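Long-range contact in BT_4661 (Bacteroides thetaiotaomicron, PDB 4AK1), which is a SusE-like, surface-located polysaccharide-binding protein of the heparin utilisation locus, probably capturing heparin or heparan sulphate at the cell surface: residues A[574-579]-A[673-678]. Numbering follows the deposited sequence.
Sequences STFRLD and YDVTGK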
loop_
_atom_site.group_PDB
_atom_site.type_symbol
_atom_site.label_atom_id
_atom_site.label_comp_id
_atom_site.label_asym_id
_atom_site.label_seq_id
_atom_site.Cartn_x
_atom_site.Cartn_y
_atom_site.Cartn_z
ATOM N N SER A 574 8.398 -53.068 29.859
ATOM C CA SER A 574 9.660 -53.568 29.306
ATOM C C SER A 574 9.508 -54.909 28.591
ATOM O O SER A 574 10.175 -55.176 27.596
ATOM C CB SER A 574 10.693 -53.711 30.432
ATOM O OG SER A 574 11.962 -54.059 29.918
ATOM N N THR A 575 8.637 -55.760 29.120
ATOM C CA THR A 575 8.485 -57.112 28.558
ATOM C C THR A 575 7.187 -57.289 27.743
ATOM O O THR A 575 6.857 -58.410 27.292
ATOM C CB THR A 575 8.525 -58.169 29.677
ATOM O OG1 THR A 575 7.530 -57.838 30.640
ATOM C CG2 THR A 575 9.910 -58.181 30.367
ATOM N N PHE A 576 6.454 -56.192 27.568
ATOM C CA PHE A 576 5.212 -56.204 26.804
ATOM C C PHE A 576 5.528 -56.119 25.314
ATOM O O PHE A 576 6.398 -55.358 24.908
ATOM C CB PHE A 576 4.323 -55.029 27.223
ATOM C CG PHE A 576 2.878 -55.143 26.765
ATOM C CD1 PHE A 576 2.021 -56.087 27.331
ATOM C CD2 PHE A 576 2.372 -54.276 25.809
ATOM C CE1 PHE A 576 0.691 -56.179 26.918
ATOM C CE2 PHE A 576 1.037 -54.345 25.403
ATOM C CZ PHE A 576 0.195 -55.304 25.958
ATOM N N ARG A 577 4.829 -56.920 24.505
ATOM C CA ARG A 577 4.947 -56.838 23.055
ATOM C C ARG A 577 3.549 -56.858 22.480
ATOM O O ARG A 577 2.680 -57.569 23.003
ATOM C CB ARG A 577 5.768 -57.997 22.480
ATOM C CG ARG A 577 7.202 -58.092 23.013
ATOM C CD ARG A 577 8.072 -56.912 22.577
ATOM N NE ARG A 577 9.484 -57.063 22.999
ATOM C CZ ARG A 577 9.994 -56.630 24.154
ATOM N NH1 ARG A 577 9.225 -56.003 25.039
ATOM N NH2 ARG A 577 11.293 -56.815 24.429
ATOM N N LEU A 578 3.341 -56.102 21.400
ATOM C CA LEU A 578 1.997 -55.861 20.869
ATOM C C LEU A 578 2.056 -55.734 19.346
ATOM O O LEU A 578 2.908 -54.997 18.824
ATOM C CB LEU A 578 1.442 -54.562 21.492
ATOM C CG LEU A 578 -0.042 -54.237 21.292
ATOM C CD1 LEU A 578 -0.915 -55.226 22.072
ATOM C CD2 LEU A 578 -0.358 -52.792 21.702
ATOM N N ASP A 579 1.182 -56.448 18.629
ATOM C CA ASP A 579 1.252 -56.475 17.147
ATOM C C ASP A 579 -0.108 -56.807 16.560
ATOM O O ASP A 579 -0.815 -57.686 17.080
ATOM C CB ASP A 579 2.281 -57.532 16.689
ATOM C CG ASP A 579 2.888 -57.241 15.302
ATOM O OD1 ASP A 579 3.122 -56.058 14.942
ATOM O OD2 ASP A 579 3.159 -58.213 14.551
ATOM N N TYR A 673 -1.014 -59.686 22.136
ATOM C CA TYR A 673 0.086 -59.292 23.013
ATOM C C TYR A 673 0.765 -60.478 23.697
ATOM O O TYR A 673 0.209 -61.577 23.761
ATOM C CB TYR A 673 -0.354 -58.246 24.040
ATOM C CG TYR A 673 -1.401 -58.723 25.017
ATOM C CD1 TYR A 673 -1.059 -59.494 26.137
ATOM C CD2 TYR A 673 -2.740 -58.434 24.803
ATOM C CE1 TYR A 673 -2.035 -59.932 27.029
ATOM C CE2 TYR A 673 -3.721 -58.862 25.682
ATOM C CZ TYR A 673 -3.366 -59.617 26.785
ATOM O OH TYR A 673 -4.368 -60.017 27.644
ATOM N N ASP A 674 1.973 -60.219 24.188
ATOM C CA ASP A 674 2.788 -61.176 24.923
ATOM C C ASP A 674 3.368 -60.400 26.110
ATOM O O ASP A 674 3.792 -59.246 25.950
ATOM C CB ASP A 674 3.920 -61.703 24.017
ATOM C CG ASP A 674 4.752 -62.810 24.664
ATOM O OD1 ASP A 674 4.396 -63.998 24.485
ATOM O OD2 ASP A 674 5.790 -62.515 25.310
ATOM N N VAL A 675 3.396 -61.026 27.286
ATOM C CA VAL A 675 3.948 -60.385 28.489
ATOM C C VAL A 675 5.340 -60.901 28.884
ATOM O O VAL A 675 5.812 -60.623 29.993
ATOM C CB VAL A 675 2.965 -60.438 29.710
ATOM C CG1 VAL A 675 1.656 -59.730 29.375
ATOM C CG2 VAL A 675 2.716 -61.872 30.189
ATOM N N THR A 676 5.996 -61.627 27.979
ATOM C CA THR A 676 7.318 -62.200 28.252
ATOM C C THR A 676 8.353 -61.847 27.181
ATOM O O THR A 676 9.297 -62.602 26.952
ATOM C CB THR A 676 7.260 -63.734 28.458
ATOM O OG1 THR A 676 6.634 -64.359 27.330
ATOM C CG2 THR A 676 6.468 -64.068 29.694
ATOM N N GLY A 677 8.162 -60.705 26.523
ATOM C CA GLY A 677 9.172 -60.161 25.621
ATOM C C GLY A 677 9.275 -60.828 24.257
ATOM O O GLY A 677 10.265 -60.627 23.547
ATOM N N LYS A 678 8.264 -61.608 23.879
ATOM C CA LYS A 678 8.295 -62.332 22.607
ATOM C C LYS A 678 7.286 -61.814 21.570
ATOM O O LYS A 678 6.277 -61.227 21.934
ATOM C CB LYS A 678 8.092 -63.833 22.859
ATOM C CG LYS A 678 9.229 -64.439 23.687
ATOM C CD LYS A 678 8.892 -65.818 24.237
ATOM C CE LYS A 678 10.170 -66.515 24.713
ATOM N NZ LYS A 678 9.957 -67.589 25.733
HETATM O O HOH W 1 10.503 -59.452 20.781
#
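Asp674, whose backbone pairs with that of Arg577, turns its carboxylate back on its own chain, where OD2 is gripped by three donors. Thr676 N lies 2.8 Å from Asp674 OD2 and closes an Asx turn; Thr676 N and Lys678 N meet this oxygen from opposite faces of the carboxylate, whereas Thr676 OG1 comes on the syn side, somewhat out of the plane. The loop thus folded brings Gly677 N to within 2.7 Å of Thr575 O, a short but bent bond. Further along, Arg577 N binds Asp674 O at 2.9 Å in the carbonyl plane, and Asp674 N returns a bond to Arg577 O.

These two bonds make Arg577 and Asp674 a hydrogen-bonded antiparallel pair where strand 577-581 starts and strand 661-674 ends, within a mixed sheet of the C-terminal part of the chain. The neighbouring non-hydrogen-bonded pair, Leu578 with Tyr673, uses the other face of the sheet, and there Leu578 CD1 reaches Tyr673 CB at 3.6 Å. Phe576 joins them: with CG anti to the backbone N (chi1 -165°), its ring swings back so that CZ lies 3.6 Å from Tyr673 CB. The Phe576 and Tyr673 rings are nearly parallel (26° between planes) yet so far offset that little of one lies over the other; Phe647 meets Phe576 edge-to-face, while Tyr673 OH bonds to Asp540 O and Ser539 OG.

The Arg577 chain bends at chi2 (-67°), laying one guanidinium face over Gly677 CA, 3.9 Å from the plane. In that plane, Arg577 NH1 donates nearly straight to Ser574 O and to Phe576 O, each 2.9 Å away. An alanine here is likely to leave these two carbonyls without their shared donor and uncover Gly677. A water accepts weakly from Arg577 NE and donates to Gly677 O.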